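Local coordinates for protein pantothenate synthetase (Francisella tularensis subsp. tularensis, PDB 3N8H) that probably catalyses the ATP-dependent condensation of pantoate with beta-alanine to give pantothenate, by way of a pantoyl-adenylate intermediate, at residues A[14-17]-A[18-21]; A[94-97]-A[98-101]; A[193-196]-A[197-200]. All coordinates share one frame; numbering follows the deposited sequence.

Contact 1 of 3, residues A[14-17]-A[18-21]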
loop_
_atom_site.group_PDB
_atom_site.type_symbol
_atom_site.label_atom_id
_atom_site.label_comp_id
_atom_site.label_asym_id
_atom_site.label_seq_id
_atom_site.Cartn_x
_atom_site.Cartn_y
_atom_site.Cartn_z
ATOM N N HIS A 14 8.244 13.498 13.317
ATOM C CA HIS A 14 7.567 12.743 14.370
ATOM C C HIS A 14 7.538 13.549 15.646
ATOM O O HIS A 14 6.523 13.589 16.340
ATOM C CB HIS A 14 8.242 11.407 14.619
ATOM C CG HIS A 14 7.977 10.395 13.552
ATOM N ND1 HIS A 14 6.731 10.223 12.986
ATOM C CD2 HIS A 14 8.790 9.493 12.956
ATOM C CE1 HIS A 14 6.791 9.263 12.080
ATOM N NE2 HIS A 14 8.029 8.803 12.042
ATOM N N SER A 15 8.658 14.203 15.938
ATOM C CA SER A 15 8.769 15.048 17.115
ATOM C C SER A 15 7.593 15.997 17.178
ATOM O O SER A 15 6.769 15.926 18.087
ATOM C CB SER A 15 10.073 15.849 17.094
ATOM O OG SER A 15 11.205 15.003 17.228
ATOM N N ILE A 16 7.504 16.884 16.196
ATOM C CA ILE A 16 6.472 17.904 16.232
ATOM C C ILE A 16 5.057 17.301 16.166
ATOM O O ILE A 16 4.152 17.737 16.899
ATOM C CB ILE A 16 6.709 18.993 15.161
ATOM C CG1 ILE A 16 5.626 20.069 15.250
ATOM C CG2 ILE A 16 6.801 18.388 13.775
ATOM C CD1 ILE A 16 5.586 20.794 16.600
ATOM N N ARG A 17 4.879 16.286 15.319
ATOM C CA ARG A 17 3.576 15.650 15.154
ATOM C C ARG A 17 3.086 15.060 16.475
ATOM O O ARG A 17 1.919 15.214 16.848
ATOM C CB ARG A 17 3.646 14.553 14.089
ATOM C CG ARG A 17 2.323 13.851 13.813
ATOM C CD ARG A 17 1.262 14.856 13.426
ATOM N NE ARG A 17 -0.062 14.257 13.324
ATOM C CZ ARG A 17 -0.830 13.950 14.372
ATOM N NH1 ARG A 17 -2.031 13.422 14.179
ATOM N NH2 ARG A 17 -0.399 14.156 15.612
ATOM N N ASN A 18 3.985 14.386 17.182
ATOM C CA ASN A 18 3.603 13.682 18.403
ATOM C C ASN A 18 3.362 14.625 19.573
ATOM O O ASN A 18 2.852 14.217 20.616
ATOM C CB ASN A 18 4.631 12.606 18.756
ATOM C CG ASN A 18 4.640 11.465 17.754
ATOM O OD1 ASN A 18 3.695 11.297 16.979
ATOM N ND2 ASN A 18 5.709 10.677 17.763
ATOM N N SER A 19 3.713 15.894 19.379
ATOM C CA SER A 19 3.524 16.921 20.403
ATOM C C SER A 19 2.150 17.584 20.338
ATOM O O SER A 19 1.787 18.351 21.225
ATOM C CB SER A 19 4.613 17.987 20.291
ATOM O OG SER A 19 5.302 17.879 19.059
ATOM N N LEU A 20 1.386 17.299 19.287
ATOM C CA LEU A 20 0.068 17.911 19.139
ATOM C C LEU A 20 -0.976 17.189 19.993
ATOM O O LEU A 20 -0.982 15.961 20.065
ATOM C CB LEU A 20 -0.360 17.917 17.667
ATOM C CG LEU A 20 0.626 18.547 16.679
ATOM C CD1 LEU A 20 0.105 18.450 15.255
ATOM C CD2 LEU A 20 0.924 19.993 17.047
ATOM N N ILE A 21 -1.857 17.945 20.643
ATOM C CA ILE A 21 -2.966 17.321 21.366
ATOM C C ILE A 21 -4.122 16.995 20.405
ATOM O O ILE A 21 -4.272 17.634 19.354
ATOM C CB ILE A 21 -3.429 18.162 22.594
ATOM C CG1 ILE A 21 -4.514 17.422 23.393
ATOM C CG2 ILE A 21 -3.914 19.532 22.162
ATOM C CD1 ILE A 21 -4.114 16.027 23.878
#

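Contact 2 of 3, residues A[94-97]-A[98-101]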
loop_
_atom_site.group_PDB
_atom_site.type_symbol
_atom_site.label_atom_id
_atom_site.label_comp_id
_atom_site.label_asym_id
_atom_site.label_seq_id
_atom_site.Cartn_x
_atom_site.Cartn_y
_atom_site.Cartn_z
ATOM N N ASN A 94 9.569 18.749 4.522
ATOM C CA ASN A 94 10.354 18.780 3.306
ATOM C C ASN A 94 11.403 17.671 3.372
ATOM O O ASN A 94 12.582 17.941 3.664
ATOM C CB ASN A 94 11.026 20.151 3.219
ATOM C CG ASN A 94 11.923 20.289 2.026
ATOM O OD1 ASN A 94 12.995 20.898 2.113
ATOM N ND2 ASN A 94 11.499 19.722 0.899
ATOM N N PRO A 95 10.975 16.413 3.142
ATOM C CA PRO A 95 11.868 15.273 3.344
ATOM C C PRO A 95 12.704 14.998 2.111
ATOM O O PRO A 95 12.427 15.526 1.039
ATOM C CB PRO A 95 10.907 14.103 3.602
ATOM C CG PRO A 95 9.677 14.472 2.838
ATOM C CD PRO A 95 9.625 15.988 2.722
ATOM N N SER A 96 13.728 14.173 2.292
ATOM C CA SER A 96 14.608 13.750 1.216
ATOM C C SER A 96 14.110 12.411 0.667
ATOM O O SER A 96 13.292 11.728 1.293
ATOM C CB SER A 96 16.035 13.570 1.751
ATOM O OG SER A 96 16.143 12.372 2.520
ATOM N N GLU A 97 14.609 12.039 -0.501
ATOM C CA GLU A 97 14.284 10.752 -1.099
ATOM C C GLU A 97 14.536 9.622 -0.117
ATOM O O GLU A 97 13.736 8.696 -0.005
ATOM C CB GLU A 97 15.162 10.515 -2.319
ATOM C CG GLU A 97 14.450 10.571 -3.636
ATOM C CD GLU A 97 15.287 9.951 -4.734
ATOM O OE1 GLU A 97 15.957 10.701 -5.470
ATOM O OE2 GLU A 97 15.275 8.710 -4.851
ATOM N N LYS A 98 15.669 9.691 0.578
ATOM C CA LYS A 98 16.062 8.637 1.500
ATOM C C LYS A 98 15.089 8.540 2.668
ATOM O O LYS A 98 14.780 7.449 3.134
ATOM C CB LYS A 98 17.473 8.886 2.030
ATOM C CG LYS A 98 18.590 8.672 1.027
ATOM C CD LYS A 98 19.919 9.242 1.554
ATOM C CE LYS A 98 20.314 8.620 2.895
ATOM N NZ LYS A 98 19.413 8.996 4.027
ATOM N N ASP A 99 14.620 9.685 3.156
ATOM C CA ASP A 99 13.616 9.679 4.227
ATOM C C ASP A 99 12.392 8.853 3.787
ATOM O O ASP A 99 11.867 8.027 4.538
ATOM C CB ASP A 99 13.162 11.101 4.546
ATOM C CG ASP A 99 14.253 11.935 5.214
ATOM O OD1 ASP A 99 14.250 13.177 5.036
ATOM O OD2 ASP A 99 15.114 11.344 5.897
ATOM N N ILE A 100 11.939 9.086 2.563
ATOM C CA ILE A 100 10.669 8.524 2.113
ATOM C C ILE A 100 10.800 7.094 1.603
ATOM O O ILE A 100 9.906 6.249 1.816
ATOM C CB ILE A 100 9.983 9.433 1.051
ATOM C CG1 ILE A 100 9.684 10.805 1.652
ATOM C CG2 ILE A 100 8.681 8.799 0.556
ATOM C CD1 ILE A 100 8.816 10.756 2.915
ATOM N N TYR A 101 11.914 6.834 0.927
ATOM C CA TYR A 101 12.223 5.518 0.380
ATOM C C TYR A 101 13.555 5.052 0.924
ATOM O O TYR A 101 14.553 5.076 0.218
ATOM C CB TYR A 101 12.350 5.597 -1.129
ATOM C CG TYR A 101 11.094 6.058 -1.802
ATOM C CD1 TYR A 101 10.054 5.162 -2.084
ATOM C CD2 TYR A 101 10.941 7.395 -2.152
ATOM C CE1 TYR A 101 8.908 5.596 -2.705
ATOM C CE2 TYR A 101 9.812 7.838 -2.780
ATOM C CZ TYR A 101 8.796 6.948 -3.056
ATOM O OH TYR A 101 7.672 7.425 -3.689
HETATM O O HOH W 1 17.755 11.596 -0.154
#

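Contact 3 of 3, residues A[193-196]-A[197-200]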
loop_
_atom_site.group_PDB
_atom_site.type_symbol
_atom_site.label_atom_id
_atom_site.label_comp_id
_atom_site.label_asym_id
_atom_site.label_seq_id
_atom_site.Cartn_x
_atom_site.Cartn_y
_atom_site.Cartn_z
ATOM N N ASN A 193 8.153 26.859 -16.521
ATOM C CA ASN A 193 9.076 26.433 -17.565
ATOM C C ASN A 193 8.687 26.968 -18.937
ATOM O O ASN A 193 9.428 26.804 -19.903
ATOM C CB ASN A 193 9.201 24.906 -17.586
ATOM C CG ASN A 193 10.059 24.380 -16.441
ATOM O OD1 ASN A 193 10.785 25.146 -15.794
ATOM N ND2 ASN A 193 9.972 23.079 -16.177
ATOM N N LEU A 194 7.532 27.627 -19.012
ATOM C CA LEU A 194 7.081 28.216 -20.275
ATOM C C LEU A 194 7.801 29.518 -20.586
ATOM O O LEU A 194 7.907 30.402 -19.724
ATOM C CB LEU A 194 5.588 28.515 -20.230
ATOM C CG LEU A 194 4.597 27.373 -20.031
ATOM C CD1 LEU A 194 3.201 27.986 -19.749
ATOM C CD2 LEU A 194 4.588 26.455 -21.255
ATOM N N THR A 195 8.276 29.648 -21.820
ATOM C CA THR A 195 8.836 30.909 -22.268
ATOM C C THR A 195 7.703 31.903 -22.499
ATOM O O THR A 195 6.524 31.561 -22.380
ATOM C CB THR A 195 9.628 30.758 -23.586
ATOM O OG1 THR A 195 8.722 30.443 -24.652
ATOM C CG2 THR A 195 10.687 29.660 -23.456
ATOM N N SER A 196 8.074 33.130 -22.848
ATOM C CA SER A 196 7.106 34.177 -23.148
ATOM C C SER A 196 6.198 33.819 -24.328
ATOM O O SER A 196 4.981 34.044 -24.272
ATOM C CB SER A 196 7.824 35.498 -23.415
ATOM O OG SER A 196 8.918 35.295 -24.298
ATOM N N THR A 197 6.779 33.281 -25.396
ATOM C CA THR A 197 5.979 32.877 -26.550
ATOM C C THR A 197 5.123 31.645 -26.238
ATOM O O THR A 197 4.009 31.539 -26.736
ATOM C CB THR A 197 6.829 32.641 -27.833
ATOM O OG1 THR A 197 7.826 31.647 -27.590
ATOM C CG2 THR A 197 7.502 33.930 -28.281
ATOM N N ASP A 198 5.644 30.733 -25.411
ATOM C CA ASP A 198 4.865 29.598 -24.903
ATOM C C ASP A 198 3.613 30.087 -24.165
ATOM O O ASP A 198 2.529 29.540 -24.339
ATOM C CB ASP A 198 5.681 28.744 -23.930
ATOM C CG ASP A 198 6.840 28.028 -24.596
ATOM O OD1 ASP A 198 6.956 28.115 -25.834
ATOM O OD2 ASP A 198 7.636 27.378 -23.874
ATOM N N ILE A 199 3.800 31.086 -23.305
ATOM C CA ILE A 199 2.704 31.704 -22.568
ATOM C C ILE A 199 1.602 32.175 -23.507
ATOM O O ILE A 199 0.422 32.075 -23.185
ATOM C CB ILE A 199 3.205 32.924 -21.741
ATOM C CG1 ILE A 199 4.127 32.465 -20.610
ATOM C CG2 ILE A 199 2.033 33.701 -21.175
ATOM C CD1 ILE A 199 3.455 31.540 -19.615
ATOM N N GLU A 200 1.984 32.705 -24.668
ATOM C CA GLU A 200 0.997 33.274 -25.580
ATOM C C GLU A 200 0.255 32.162 -26.336
ATOM O O GLU A 200 -0.930 32.279 -26.664
ATOM C CB GLU A 200 1.645 34.267 -26.554
ATOM C CG GLU A 200 2.614 33.635 -27.556
ATOM C CD GLU A 200 2.705 34.397 -28.874
ATOM O OE1 GLU A 200 3.831 34.534 -29.404
ATOM O OE2 GLU A 200 1.653 34.856 -29.380
#

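Contact 1 of 3, residues A[14-17]-A[18-21]
Ser19 folds its hydroxyl back over the last turn of helix 10-18, the first helix of the HUP-type alpha/beta domain, at the point where the chain turns off toward strand 26-31. Its OG lies 2.6 Å from Ser15 O and 2.5 Å from Ile16 O, the latter so short that the exact placing of OG is doubtful. One hydroxyl proton faces two carbonyls here, and which of them takes it is not settled. The side-chain torsion, chi1 14°, is nearly eclipsed and turns OG back toward both carbonyl oxygens. The backbone of the same residue adds a bond from Ser19 N to Ile16 O of 3.1 Å, and only a weak one to Ser15 O.

The last i to i+4 bond in good order is Asn18 N to His14 O, 2.8 Å with an angle of 157° at the hydrogen. The next one along, to Ser15 O, is already bent, and Leu20 N then reaches back three residues to Arg17 O, a long bond of 3.3 Å. The spiral thus tightens as it runs out.

Leu20 turns its side chain back toward this end, its CG 3.6 Å from Ile16 O. It crosses the Arg17 chain at about a right angle, and both side chains rest on Ile26 of strand 26-31. Arg17 owes its course to a bend at chi2 (56°), and its head is fixed from outside: NE bonds to Thr142 O and NH1 to Lys143 O, which joins this surface turn to the end of helix 127-142. One turn back, Ser15 OG bonds to Lys11 O. Where Arg17 and Leu20 cross, the nearest side-chain atoms are Arg17 CD and Leu20 CD1, 4.2 Å apart.

Contact 2 of 3, residues A[94-97]-A[98-101]
Pro95 and Ile100 form the close-packed half of this turn: CG of the proline ring rests 3.8 Å from Ile100 CD1, with the two side chains crossing obliquely. With CG1 of Ile100 anti to the carbonyl carbon (chi1 -61°), both CG1 and the CD1 beyond it come up to the proline ring. Both residues are buried against Phe58, and Ile100 continues onto Val134 and Ile141 of helix 127-142. Next to it, the Tyr101 ring takes Ile100 CG2 over one face, offset toward the rim, while Glu97 O lies at the ring edge. Tyr101 OH bonds to Asn60 OD1 and Thr62 OG1, which anchors the far end of the ring, about 6 Å from the side chain of Gln63, a predicted substrate-binding residue.

The polar part of the turn is a capping box, which opens the short helix 97-100 soon after strand 91-93. Ser96 N donates to Asp99 OD1 at 3.0 Å in an almost perfectly straight bond (179°), entering from above the carboxylate plane. In return Asp99 N donates to Ser96 OG over 3.2 Å. The helix proper then starts with Ile100 N to Ser96 O, and Tyr101 N to Glu97 O at 2.8 Å.

Toward solvent the packing thins out. Glu97 and Lys98 are exposed, and the end of the lysine leads away from the turn, though Glu97 still brushes Pro61. A water fills in at this edge, accepting from Lys98 N at 2.9 Å and making a weak bond with Ser96 OG.

Contact 3 of 3, residues A[193-196]-A[197-200]
Leu194 spreads its two methyl branches over the first turn of helix 196-210: CD1 meets Ile199 CD1 at 3.6 Å, and CD2 lies 3.7 Å from Asp198 CB. The leucine and isoleucine side chains cross at about a right angle, and the leucine also touches Val250 of strand 250-257, tying the helix start to the antiparallel sheet.

One residue on, Thr195 is the N-cap and forms a capping box with Asp198. Thr195 N donates to Asp198 OD2 over 3.1 Å, coming in steeply from above the carboxylate plane (51° out of it). The return bond runs from Asp198 N to Thr195 OG1, 3.2 Å and fairly straight at 164°. The threonine hydroxyl sits between its own backbone N and carbonyl carbon, a rotation (chi1 68°) that presents OG1 to the Asp198 amide. Ile199 N to Thr195 O at 2.9 Å then starts the regular helical ladder, followed by a weak bond from Glu200 N to Ser196 O.

Upstream, Asn193 ND2 bonds to Thr72 O, and its side chain comes within about 5 Å of that of Arg190, which lines the proline pocket. The hydroxyl supplies an acceptor to a first-turn amide that has no preceding carbonyl of the helix, while the carboxylate ties down the N-cap amide; the negative charge of Asp198 would probably also interact favourably with the helix dipole.

All three contacts sit at helix ends, but contact 1 closes a helix while contacts 2 and 3 open one. The two openings share a capping box of hydroxyl and aspartate with a leading hydrophobic residue packed on the first turn; at the closing end carbonyls are the groups to be satisfied, and a serine hydroxyl turns back to them. Contact 2 is the most buried, contacts 1 and 3 lie at the surface. Contacts 1 and 2, their centres 19 Å apart, both reach helix 127-142, contact 1 by arginine bonds at its C-terminal end and contact 2 by side-chain packing, whereas contact 3, with its centre 43 Å from that of contact 1, borders the antiparallel sheet instead.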